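Local atomic coordinates of putative glycosyltransferase (GalT1) (Streptococcus parasanguinis, PDB entry 4PHR), a protein that probably transfers a sugar residue from a nucleotide-activated donor, this chain being its N-terminal GT-D-fold domain, which binds UDP and manganese. Residues I47-Y52 with N248-E253; G153-S158 with N255-I260; Q183-I188 with A209-A214; Y233-M238 with Y242-T247. All blocks are in the same frame, centred on the assembly; numbering follows the deposited sequence.

Contact 1 of 4, residues I47-Y52 with N248-E253; sequences IPYQDY and NKHTAE. With UDP (uridine-5'-diphosphate), chain B.
The UDP pocket of this GT-D domain is lined in part by two aromatic residues from loops far apart in sequence, Y49 and H250. Their rings form an offset edge-to-face pair, the edge of the imidazole directed toward the phenol face, with centroids 5.1 Å apart and planes at 80°. Closest is the rim of the imidazole: H250 CE1 lies 3.4 Å from Y49 OH, and that hydroxyl sits in the plane of the H250 ring. In H250 CG stands anti to the backbone N (chi1 171°), which carries the ring across to Y49 and turns one face to the ribose. UDP O2' rests over the middle of that face, 3.5 Å from H250 CD2. The segment 47-52 enters the site through a type II beta turn from I47 to Q50, closed by a bond of 3.1 Å from Q50 N to I47 O. Y49 takes the third position of this turn, at positive phi. Y49 O comes within 3.3 Å of UDP O4, a contact between two acceptors and not a bond, while Y49 CB lies 3.9 Å from UDP C5. A histidine suits position 250 because both its nitrogens are used, ND1 with D257 and NE2 with H228, so that the ring is held against rotation. The hydroxyl of Y49 is fixed in turn by a hydrogen bond to the carbonyl of F254.

Contact 2 of 4, residues G153-S158 with N255-I260; sequences GATSRS and NYDEGI. With UDP (uridine-5'-diphosphate), chain B.
T155 reaches across to D257 and I260 with both branches of its short side chain. Its CB lies 3.7 Å from D257 OD2, already within packing range of the carboxylate. From there OG1 is placed between the backbone N and the carbonyl carbon (chi1 62°), where it donates a hydrogen bond of 2.8 Å from T155 OG1 to D257 OD2. The two side chains come from opposite directions, yet the hydroxyl meets its acceptor from above the carboxylate plane, 45° out of it. The methyl branch lies near the same oxygen, T155 CG2 being 3.7 Å from D257 OD2, and also reaches I260, with T155 CG2 standing 4.2 Å from I260 CD1 and the two side chains crossing at about a right angle. Threonine suits this spot by joining a donor and a methyl on one carbon.

The same loop, which follows strand 147-153, also holds the nucleotide. S156 OG shares a hydrogen bond of 2.9 Å with UDP O3', in which either hydroxyl could be the donor, and it accepts one of 3.1 Å from G153 N. Glycine at 153 lets the backbone come very near the base: G153 CA is 3.0 Å from UDP O2.

D257 therefore answers two donors with its two oxygens, T155 through OD2 and H250 through OD1. This fixes the rotation of the carboxylate and probably stabilises its negative charge, consistent with a second-shell role for D257 behind the histidine that lies against the ribose.

Contact 3 of 4, residues Q183-I188 with A209-A214; sequences QYYDEI and AKVLVA
The hydroxyl of Y185 ends on the backbone of helix 206-218, where Y185 OH lies 3.2 Å from V211 O; its hydrogen bond goes one turn further along that helix, to the carboxylate of D215. The phenol is sent there from the first turn of helix 185-195 by a chi1 of 180°, with CG anti to the backbone N, and it enters edge first, L212 CA lying in the plane of the ring. One methyl of V211 packs against the hydroxyl end, Y185 CZ to V211 CG1 being 3.5 Å. On the L212 side the backbone comes close, with 3.5 Å from Y185 OH to L212 CA. A tyrosine fits this buried place because its ring packs carbon against the neighbouring helix while its hydroxyl still finds a polar partner. A turn later I188 extends the apolar seam: I188 CG2 meets L212 CD2 at 4.0 Å. L212 also rests on V203 of strand 200-204, and K210, on the same helix, forms a salt bridge to the UDP phosphate. The two helices are the connections that lead from strand 170-176 to 200-204, passing strand 147-153, and from 200-204 to 223-225. Within the GT-D fold, their packing side by side on a parallel sheet is that of beta-alpha-beta crossovers, as in Rossmann-like sheets.

Contact 4 of 4, residues Y233-M238 with Y242-T247; sequences YEWYEM and YKVKLT
W235 and V244 are brought together by their first torsions: the indole CG is anti to the carbonyl carbon (chi1 -73°), which lays the ring system along the returning chain, and V244 CG1 takes the place between its own backbone N and carbonyl carbon (chi1 57°), which brings that methyl to the indole. V244 CG1 then touches W235 CD1 at 3.4 Å. Beside this, W235 NE1 donates to V244 O a hydrogen bond of 2.8 Å that is nearly straight at 171°; the acceptor lies in the indole plane, and the N-H meets a lone pair in the carbonyl plane. Tryptophan suits the site because it can bury a wide apolar surface and still offer one N-H to a loop carbonyl.

The contact closes a short return in which the chain leaving helix 229-238 doubles back over its flank. K243 is the centre of an inverse gamma turn in that loop. Its methylenes lie over one face of the six-membered ring, a CH-pi contact with K243 CG 4.1 Å from the centroid of that W235 ring, and its extended chain then carries the ammonium to a salt bridge with E253.

Two further side chains of 233-238 extend the contact. M238 SD packs on V244 CG1 at 3.5 Å, a flexible thioether against a methyl of a branched side chain. One helical turn earlier, the methylene E234 CB meets L246 CD1 at 4.0 Å, while the carboxylate of E234 turns to K249 and N162.

How the contacts relate
Contacts 1 and 2 are neighbours, their centres 7 Å apart, and both touch UDP; their segments alternate along the chain, so the loop running from 248 to 260 is tied to two earlier loops at once. Contact 4 lies 14 to 16 Å from these two between centres and touches both, through K243 with E253 and K245 with E258; its segment 242-247 runs directly into 248-253. Contact 3 stands apart, on the opposite side of the chain's centre from contact 4 and about 28 Å from it between centres, in the helices packed on the five-stranded parallel sheet. Contacts 3 and 4 follow one another within the chain spanned by contact 1. The long loop after helix 229-238 thus meets the sheet-and-helix core around the nucleotide.

Contact 1 of 4, residues I47-Y52 with N248-E253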
# COMPACT_ATOMS: atom_id res chain seq x y z
N ILE A 47 -7.68 12.62 -5.81
CA ILE A 47 -8.06 11.64 -4.81
C ILE A 47 -7.61 12.13 -3.44
O ILE A 47 -6.88 13.12 -3.34
CB ILE A 47 -7.41 10.27 -5.10
CG1 ILE A 47 -5.89 10.31 -4.89
CG2 ILE A 47 -7.77 9.82 -6.52
CD1 ILE A 47 -5.24 8.94 -4.98
N PRO A 48 -8.04 11.45 -2.37
CA PRO A 48 -7.56 11.86 -1.05
C PRO A 48 -6.04 11.89 -1.02
O PRO A 48 -5.36 10.94 -1.40
CB PRO A 48 -8.11 10.77 -0.12
CG PRO A 48 -9.34 10.29 -0.83
CD PRO A 48 -8.98 10.32 -2.29
N TYR A 49 -5.52 13.01 -0.56
CA TYR A 49 -4.09 13.20 -0.33
C TYR A 49 -3.24 13.29 -1.59
O TYR A 49 -2.02 13.41 -1.48
CB TYR A 49 -3.54 12.13 0.62
CG TYR A 49 -4.31 12.05 1.91
CD1 TYR A 49 -4.18 13.03 2.89
CD2 TYR A 49 -5.16 10.99 2.17
CE1 TYR A 49 -4.89 12.97 4.07
CE2 TYR A 49 -5.88 10.91 3.36
CZ TYR A 49 -5.73 11.90 4.30
OH TYR A 49 -6.43 11.83 5.48
N GLN A 50 -3.85 13.29 -2.77
CA GLN A 50 -3.09 13.55 -3.99
C GLN A 50 -3.93 14.14 -5.12
O GLN A 50 -4.82 13.48 -5.67
CB GLN A 50 -2.36 12.28 -4.48
CG GLN A 50 -1.54 12.49 -5.76
CD GLN A 50 -0.40 13.48 -5.58
OE1 GLN A 50 0.48 13.30 -4.72
NE2 GLN A 50 -0.40 14.54 -6.39
N ASP A 51 -3.64 15.39 -5.46
CA ASP A 51 -4.28 16.05 -6.58
C ASP A 51 -3.91 15.36 -7.89
O ASP A 51 -2.80 14.83 -8.04
CB ASP A 51 -3.85 17.52 -6.66
CG ASP A 51 -4.28 18.33 -5.45
OD1 ASP A 51 -3.75 19.44 -5.26
OD2 ASP A 51 -5.15 17.86 -4.68
N TYR A 52 -4.82 15.38 -8.86
CA TYR A 52 -4.49 14.89 -10.19
C TYR A 52 -3.21 15.54 -10.71
O TYR A 52 -2.99 16.75 -10.58
CB TYR A 52 -5.63 15.11 -11.19
CG TYR A 52 -5.25 14.68 -12.59
CD1 TYR A 52 -5.19 13.33 -12.92
CD2 TYR A 52 -4.90 15.62 -13.56
CE1 TYR A 52 -4.83 12.92 -14.19
CE2 TYR A 52 -4.54 15.21 -14.83
CZ TYR A 52 -4.50 13.87 -15.14
OH TYR A 52 -4.14 13.45 -16.41
N ASN A 248 -3.76 9.83 17.37
CA ASN A 248 -2.37 10.27 17.42
C ASN A 248 -1.65 10.25 16.08
O ASN A 248 -0.46 10.57 16.00
CB ASN A 248 -1.60 9.45 18.46
CG ASN A 248 -1.59 7.95 18.16
OD1 ASN A 248 -2.56 7.41 17.62
ND2 ASN A 248 -0.51 7.28 18.52
N LYS A 249 -2.35 9.88 15.02
CA LYS A 249 -1.74 9.76 13.71
C LYS A 249 -2.82 9.67 12.66
O LYS A 249 -4.01 9.63 12.98
CB LYS A 249 -0.86 8.51 13.65
CG LYS A 249 -1.62 7.22 13.93
CD LYS A 249 -0.79 5.98 13.68
CE LYS A 249 -0.02 5.56 14.92
NZ LYS A 249 0.66 4.24 14.73
N HIS A 250 -2.41 9.65 11.40
CA HIS A 250 -3.32 9.41 10.28
C HIS A 250 -4.08 8.09 10.44
O HIS A 250 -3.51 7.10 10.87
CB HIS A 250 -2.48 9.35 8.99
CG HIS A 250 -3.23 8.90 7.78
ND1 HIS A 250 -4.09 9.73 7.09
CD2 HIS A 250 -3.26 7.71 7.14
CE1 HIS A 250 -4.60 9.07 6.07
NE2 HIS A 250 -4.12 7.84 6.08
N THR A 251 -5.36 8.09 10.07
CA THR A 251 -6.14 6.86 10.02
C THR A 251 -6.67 6.60 8.62
O THR A 251 -7.27 7.48 8.01
CB THR A 251 -7.37 6.91 10.96
OG1 THR A 251 -6.96 7.28 12.28
CG2 THR A 251 -8.02 5.54 11.02
N ALA A 252 -6.47 5.38 8.12
CA ALA A 252 -7.03 4.96 6.83
C ALA A 252 -8.52 5.30 6.75
O ALA A 252 -9.27 5.07 7.70
CB ALA A 252 -6.84 3.47 6.63
N GLU A 253 -8.92 5.85 5.60
CA GLU A 253 -10.32 6.17 5.27
C GLU A 253 -10.87 7.43 5.93
O GLU A 253 -12.01 7.83 5.68
CB GLU A 253 -11.25 4.98 5.47
CG GLU A 253 -11.21 3.97 4.31
CD GLU A 253 -10.03 3.02 4.38
OE1 GLU A 253 -9.97 2.22 5.33
OE2 GLU A 253 -9.16 3.08 3.48
N1 UDP B . 0.38 9.33 2.11
C2 UDP B . 1.29 10.33 2.34
N3 UDP B . 1.46 11.33 1.42
C4 UDP B . 0.73 11.34 0.26
C5 UDP B . -0.19 10.33 0.01
C6 UDP B . -0.45 9.41 1.02
O2 UDP B . 1.94 10.35 3.39
O4 UDP B . 0.94 12.25 -0.56
C1' UDP B . 0.27 8.23 3.07
C2' UDP B . -0.90 8.16 4.01
O2' UDP B . -0.70 9.02 5.12
C3' UDP B . -0.86 6.70 4.41
C4' UDP B . -0.39 6.02 3.14
O4' UDP B . 0.16 7.05 2.30
O3' UDP B . 0.10 6.50 5.42
C5' UDP B . -1.52 5.29 2.42
O5' UDP B . -1.01 4.75 1.21
PA UDP B . -1.95 3.94 0.17
O1A UDP B . -2.96 4.86 -0.40
O2A UDP B . -1.03 3.29 -0.79
O3A UDP B . -2.68 2.88 1.16
PB UDP B . -3.65 1.61 0.89
O1B UDP B . -5.02 2.07 1.28
O2B UDP B . -3.13 0.58 1.82
O3B UDP B . -3.58 1.23 -0.55

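Contact 2 of 4, residues G153-S158 with N255-I260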
# COMPACT_ATOMS: atom_id res chain seq x y z
N GLY A 153 4.64 9.59 5.02
CA GLY A 153 4.26 10.97 5.24
C GLY A 153 4.36 11.38 6.69
O GLY A 153 4.50 10.54 7.58
N ALA A 154 4.26 12.68 6.92
CA ALA A 154 4.42 13.23 8.26
C ALA A 154 3.38 12.75 9.28
O ALA A 154 3.65 12.77 10.49
CB ALA A 154 4.46 14.75 8.21
N THR A 155 2.20 12.37 8.82
CA THR A 155 1.16 11.87 9.73
C THR A 155 1.08 10.33 9.78
O THR A 155 0.37 9.77 10.62
CB THR A 155 -0.25 12.44 9.38
OG1 THR A 155 -0.63 12.03 8.06
CG2 THR A 155 -0.24 13.95 9.47
N SER A 156 1.81 9.65 8.90
CA SER A 156 1.73 8.19 8.78
C SER A 156 2.17 7.49 10.07
O SER A 156 1.47 6.61 10.59
CB SER A 156 2.59 7.71 7.61
OG SER A 156 2.15 8.26 6.38
N ARG A 157 3.35 7.85 10.56
CA ARG A 157 3.88 7.33 11.82
C ARG A 157 3.70 5.82 11.95
O ARG A 157 3.22 5.29 12.96
CB ARG A 157 3.27 8.11 12.99
CG ARG A 157 3.61 9.58 12.85
CD ARG A 157 3.07 10.46 13.93
NE ARG A 157 3.62 11.80 13.76
CZ ARG A 157 4.22 12.49 14.72
NH1 ARG A 157 4.33 11.98 15.93
NH2 ARG A 157 4.70 13.70 14.46
N SER A 158 4.13 5.12 10.91
CA SER A 158 3.92 3.68 10.82
C SER A 158 4.70 2.97 11.91
O SER A 158 5.92 3.14 12.04
CB SER A 158 4.32 3.16 9.44
OG SER A 158 3.54 3.75 8.40
N ASN A 255 -10.21 10.97 5.41
CA ASN A 255 -9.57 11.48 4.20
C ASN A 255 -9.09 12.93 4.20
O ASN A 255 -8.83 13.49 3.13
CB ASN A 255 -10.50 11.25 3.00
CG ASN A 255 -10.53 9.80 2.57
OD1 ASN A 255 -9.54 9.07 2.71
ND2 ASN A 255 -11.68 9.36 2.05
N TYR A 256 -8.96 13.52 5.38
CA TYR A 256 -8.53 14.92 5.48
C TYR A 256 -7.46 15.15 6.55
O TYR A 256 -7.00 16.28 6.73
CB TYR A 256 -9.74 15.82 5.73
CG TYR A 256 -10.88 15.57 4.76
CD1 TYR A 256 -10.86 16.12 3.49
CD2 TYR A 256 -11.96 14.78 5.11
CE1 TYR A 256 -11.89 15.90 2.60
CE2 TYR A 256 -13.00 14.55 4.23
CZ TYR A 256 -12.96 15.11 2.97
OH TYR A 256 -13.98 14.89 2.08
N ASP A 257 -7.06 14.09 7.25
CA ASP A 257 -6.13 14.21 8.37
C ASP A 257 -6.57 15.29 9.36
O ASP A 257 -5.77 16.12 9.80
CB ASP A 257 -4.69 14.47 7.88
CG ASP A 257 -3.92 13.18 7.60
OD1 ASP A 257 -4.34 12.10 8.08
OD2 ASP A 257 -2.88 13.24 6.91
N GLU A 258 -7.86 15.28 9.70
CA GLU A 258 -8.42 16.23 10.64
C GLU A 258 -8.45 15.66 12.05
O GLU A 258 -8.59 14.45 12.25
CB GLU A 258 -9.84 16.63 10.21
CG GLU A 258 -9.89 17.48 8.95
CD GLU A 258 -11.29 17.63 8.40
OE1 GLU A 258 -12.19 16.89 8.85
OE2 GLU A 258 -11.50 18.49 7.51
N GLY A 259 -8.31 16.53 13.04
CA GLY A 259 -8.48 16.15 14.43
C GLY A 259 -7.34 15.35 15.01
O GLY A 259 -7.50 14.68 16.03
N ILE A 260 -6.18 15.38 14.36
CA ILE A 260 -5.03 14.61 14.85
C ILE A 260 -4.34 15.33 16.00
O ILE A 260 -4.04 16.53 15.91
CB ILE A 260 -4.02 14.29 13.72
CG1 ILE A 260 -4.66 13.36 12.69
CG2 ILE A 260 -2.77 13.65 14.30
CD1 ILE A 260 -3.86 13.22 11.43
N1 UDP B . 0.38 9.33 2.11
C2 UDP B . 1.29 10.33 2.34
N3 UDP B . 1.46 11.33 1.42
C4 UDP B . 0.73 11.34 0.26
C5 UDP B . -0.19 10.33 0.01
C6 UDP B . -0.45 9.41 1.02
O2 UDP B . 1.94 10.35 3.39
O4 UDP B . 0.94 12.25 -0.56
C1' UDP B . 0.27 8.23 3.07
C2' UDP B . -0.90 8.16 4.01
O2' UDP B . -0.70 9.02 5.12
C3' UDP B . -0.86 6.70 4.41
C4' UDP B . -0.39 6.02 3.14
O4' UDP B . 0.16 7.05 2.30
O3' UDP B . 0.10 6.50 5.42
C5' UDP B . -1.52 5.29 2.42
O5' UDP B . -1.01 4.75 1.21
PA UDP B . -1.95 3.94 0.17
O1A UDP B . -2.96 4.86 -0.40
O2A UDP B . -1.03 3.29 -0.79
O3A UDP B . -2.68 2.88 1.16
PB UDP B . -3.65 1.61 0.89
O1B UDP B . -5.02 2.07 1.28
O2B UDP B . -3.13 0.58 1.82
O3B UDP B . -3.58 1.23 -0.55

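Contact 3 of 4, residues Q183-I188 with A209-A214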
# COMPACT_ATOMS: atom_id res chain seq x y z
N GLN A 183 4.65 16.17 -5.77
CA GLN A 183 5.32 17.42 -6.10
C GLN A 183 6.82 17.36 -5.79
O GLN A 183 7.63 18.03 -6.43
CB GLN A 183 4.69 18.58 -5.35
CG GLN A 183 5.38 19.89 -5.66
CD GLN A 183 4.72 21.07 -5.00
OE1 GLN A 183 3.57 21.40 -5.30
NE2 GLN A 183 5.44 21.70 -4.08
N TYR A 184 7.18 16.56 -4.79
CA TYR A 184 8.56 16.47 -4.35
C TYR A 184 9.21 15.18 -4.81
O TYR A 184 10.21 14.75 -4.23
CB TYR A 184 8.62 16.58 -2.82
CG TYR A 184 8.06 17.89 -2.32
CD1 TYR A 184 6.71 18.01 -2.01
CD2 TYR A 184 8.87 19.00 -2.18
CE1 TYR A 184 6.19 19.21 -1.56
CE2 TYR A 184 8.36 20.21 -1.73
CZ TYR A 184 7.02 20.30 -1.42
OH TYR A 184 6.51 21.50 -0.98
N TYR A 185 8.67 14.57 -5.87
CA TYR A 185 9.10 13.23 -6.24
C TYR A 185 10.61 13.08 -6.47
O TYR A 185 11.23 12.15 -5.95
CB TYR A 185 8.36 12.68 -7.45
CG TYR A 185 8.86 11.30 -7.76
CD1 TYR A 185 8.49 10.22 -6.96
CD2 TYR A 185 9.74 11.08 -8.81
CE1 TYR A 185 8.98 8.96 -7.22
CE2 TYR A 185 10.23 9.81 -9.07
CZ TYR A 185 9.85 8.76 -8.27
OH TYR A 185 10.32 7.50 -8.52
N ASP A 186 11.20 13.97 -7.27
CA ASP A 186 12.62 13.85 -7.57
C ASP A 186 13.48 13.85 -6.31
O ASP A 186 14.42 13.06 -6.19
CB ASP A 186 13.09 14.96 -8.53
CG ASP A 186 12.55 14.78 -9.95
OD1 ASP A 186 12.02 13.70 -10.27
OD2 ASP A 186 12.67 15.74 -10.74
N GLU A 187 13.16 14.74 -5.37
CA GLU A 187 13.89 14.78 -4.11
C GLU A 187 13.68 13.52 -3.27
O GLU A 187 14.62 13.00 -2.65
CB GLU A 187 13.52 16.03 -3.29
CG GLU A 187 14.29 16.14 -1.97
CD GLU A 187 13.85 17.32 -1.13
OE1 GLU A 187 12.85 17.97 -1.48
OE2 GLU A 187 14.53 17.61 -0.12
N ILE A 188 12.44 13.03 -3.23
CA ILE A 188 12.16 11.81 -2.48
C ILE A 188 12.96 10.64 -3.04
O ILE A 188 13.59 9.90 -2.29
CB ILE A 188 10.65 11.48 -2.49
CG1 ILE A 188 9.88 12.58 -1.75
CG2 ILE A 188 10.42 10.12 -1.85
CD1 ILE A 188 8.37 12.56 -1.98
N ALA A 209 4.03 6.42 -3.83
CA ALA A 209 4.72 5.19 -3.43
C ALA A 209 4.94 4.25 -4.61
O ALA A 209 5.97 3.58 -4.70
CB ALA A 209 3.95 4.47 -2.33
N LYS A 210 3.98 4.19 -5.53
CA LYS A 210 4.07 3.23 -6.63
C LYS A 210 5.20 3.61 -7.59
O LYS A 210 5.95 2.76 -8.08
CB LYS A 210 2.74 3.10 -7.36
CG LYS A 210 1.62 2.48 -6.49
CD LYS A 210 0.94 3.54 -5.64
CE LYS A 210 -0.26 3.01 -4.84
NZ LYS A 210 0.06 2.44 -3.50
N VAL A 211 5.31 4.91 -7.86
CA VAL A 211 6.36 5.40 -8.75
C VAL A 211 7.72 5.19 -8.09
O VAL A 211 8.68 4.76 -8.73
CB VAL A 211 6.15 6.88 -9.11
CG1 VAL A 211 7.21 7.34 -10.12
CG2 VAL A 211 4.75 7.08 -9.68
N LEU A 212 7.79 5.50 -6.80
CA LEU A 212 9.03 5.32 -6.05
C LEU A 212 9.48 3.86 -6.09
O LEU A 212 10.64 3.57 -6.39
CB LEU A 212 8.85 5.77 -4.60
CG LEU A 212 10.11 5.81 -3.74
CD1 LEU A 212 11.14 6.75 -4.36
CD2 LEU A 212 9.79 6.24 -2.31
N VAL A 213 8.57 2.94 -5.80
CA VAL A 213 8.93 1.52 -5.81
C VAL A 213 9.40 1.08 -7.21
O VAL A 213 10.40 0.38 -7.35
CB VAL A 213 7.76 0.63 -5.31
CG1 VAL A 213 8.01 -0.84 -5.62
CG2 VAL A 213 7.55 0.84 -3.80
N ALA A 214 8.68 1.50 -8.24
CA ALA A 214 9.05 1.17 -9.61
C ALA A 214 10.47 1.64 -9.93
O ALA A 214 11.28 0.88 -10.46
CB ALA A 214 8.06 1.75 -10.59

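Contact 4 of 4, residues Y233-M238 with Y242-T247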
# COMPACT_ATOMS: atom_id res chain seq x y z
N TYR A 233 -3.18 -2.64 11.40
CA TYR A 233 -2.57 -3.30 12.54
C TYR A 233 -3.14 -2.75 13.85
O TYR A 233 -3.42 -3.50 14.77
CB TYR A 233 -1.05 -3.18 12.51
CG TYR A 233 -0.36 -4.02 13.55
CD1 TYR A 233 -0.47 -5.41 13.52
CD2 TYR A 233 0.37 -3.44 14.58
CE1 TYR A 233 0.15 -6.20 14.48
CE2 TYR A 233 1.00 -4.23 15.54
CZ TYR A 233 0.89 -5.60 15.48
OH TYR A 233 1.50 -6.38 16.44
N GLU A 234 -3.32 -1.43 13.92
CA GLU A 234 -3.90 -0.83 15.13
C GLU A 234 -5.32 -1.34 15.36
O GLU A 234 -5.70 -1.67 16.48
CB GLU A 234 -3.90 0.70 15.02
CG GLU A 234 -2.52 1.34 15.06
CD GLU A 234 -2.09 1.73 16.45
OE1 GLU A 234 -2.88 1.55 17.40
OE2 GLU A 234 -0.95 2.21 16.58
N TRP A 235 -6.11 -1.40 14.29
CA TRP A 235 -7.48 -1.91 14.41
C TRP A 235 -7.48 -3.37 14.88
O TRP A 235 -8.26 -3.77 15.74
CB TRP A 235 -8.22 -1.77 13.08
CG TRP A 235 -8.59 -0.37 12.73
CD1 TRP A 235 -8.90 0.64 13.60
CD2 TRP A 235 -8.70 0.19 11.42
NE1 TRP A 235 -9.21 1.78 12.91
CE2 TRP A 235 -9.09 1.53 11.56
CE3 TRP A 235 -8.51 -0.32 10.12
CZ2 TRP A 235 -9.29 2.38 10.48
CZ3 TRP A 235 -8.71 0.52 9.04
CH2 TRP A 235 -9.10 1.86 9.23
N TYR A 236 -6.58 -4.16 14.30
CA TYR A 236 -6.42 -5.56 14.67
C TYR A 236 -6.05 -5.72 16.15
O TYR A 236 -6.62 -6.56 16.86
CB TYR A 236 -5.39 -6.23 13.75
CG TYR A 236 -4.78 -7.50 14.30
CD1 TYR A 236 -3.51 -7.48 14.88
CD2 TYR A 236 -5.46 -8.71 14.24
CE1 TYR A 236 -2.95 -8.64 15.39
CE2 TYR A 236 -4.90 -9.87 14.75
CZ TYR A 236 -3.65 -9.83 15.32
OH TYR A 236 -3.08 -10.98 15.82
N GLU A 237 -5.11 -4.91 16.63
CA GLU A 237 -4.62 -5.05 18.01
C GLU A 237 -5.70 -4.67 19.02
O GLU A 237 -5.69 -5.16 20.16
CB GLU A 237 -3.38 -4.19 18.24
CG GLU A 237 -2.13 -4.66 17.51
CD GLU A 237 -1.44 -5.81 18.21
OE1 GLU A 237 -0.47 -5.56 18.95
OE2 GLU A 237 -1.87 -6.97 18.03
N MET A 238 -6.61 -3.79 18.63
CA MET A 238 -7.68 -3.39 19.54
C MET A 238 -8.96 -4.20 19.34
O MET A 238 -9.95 -3.99 20.04
CB MET A 238 -7.95 -1.88 19.45
CG MET A 238 -8.64 -1.43 18.17
SD MET A 238 -8.65 0.37 17.97
CE MET A 238 -8.93 0.88 19.66
N TYR A 242 -15.15 -1.91 13.52
CA TYR A 242 -15.39 -0.87 12.53
C TYR A 242 -14.17 0.04 12.45
O TYR A 242 -13.28 -0.05 13.30
CB TYR A 242 -16.64 -0.06 12.88
CG TYR A 242 -16.48 0.85 14.09
CD1 TYR A 242 -16.63 0.36 15.38
CD2 TYR A 242 -16.18 2.20 13.93
CE1 TYR A 242 -16.49 1.19 16.48
CE2 TYR A 242 -16.03 3.03 15.02
CZ TYR A 242 -16.19 2.52 16.30
OH TYR A 242 -16.04 3.35 17.39
N LYS A 243 -14.12 0.91 11.45
CA LYS A 243 -12.98 1.80 11.26
C LYS A 243 -12.96 2.95 12.26
O LYS A 243 -13.53 4.02 12.01
CB LYS A 243 -12.94 2.33 9.83
CG LYS A 243 -12.69 1.24 8.80
CD LYS A 243 -12.62 1.79 7.39
CE LYS A 243 -12.62 0.66 6.38
NZ LYS A 243 -12.62 1.15 4.98
N VAL A 244 -12.31 2.72 13.40
CA VAL A 244 -12.27 3.71 14.47
C VAL A 244 -11.14 4.71 14.24
O VAL A 244 -10.05 4.35 13.79
CB VAL A 244 -12.13 3.03 15.85
CG1 VAL A 244 -10.90 2.16 15.90
CG2 VAL A 244 -12.10 4.07 16.96
N LYS A 245 -11.40 5.97 14.54
CA LYS A 245 -10.41 7.00 14.33
C LYS A 245 -9.29 6.86 15.36
O LYS A 245 -9.54 6.72 16.55
CB LYS A 245 -11.05 8.38 14.45
CG LYS A 245 -10.14 9.51 14.02
CD LYS A 245 -10.79 10.86 14.27
CE LYS A 245 -9.91 11.99 13.76
NZ LYS A 245 -9.72 11.92 12.28
N LEU A 246 -8.05 6.87 14.88
CA LEU A 246 -6.90 6.94 15.76
C LEU A 246 -6.66 8.42 16.06
O LEU A 246 -6.86 9.27 15.21
CB LEU A 246 -5.69 6.27 15.11
CG LEU A 246 -6.03 4.89 14.52
CD1 LEU A 246 -4.89 4.32 13.70
CD2 LEU A 246 -6.46 3.92 15.61
N THR A 247 -6.24 8.73 17.28
CA THR A 247 -6.15 10.13 17.65
C THR A 247 -4.76 10.70 17.37
O THR A 247 -4.61 11.90 17.14
CB THR A 247 -6.51 10.32 19.13
OG1 THR A 247 -5.49 9.75 19.96
CG2 THR A 247 -7.84 9.65 19.43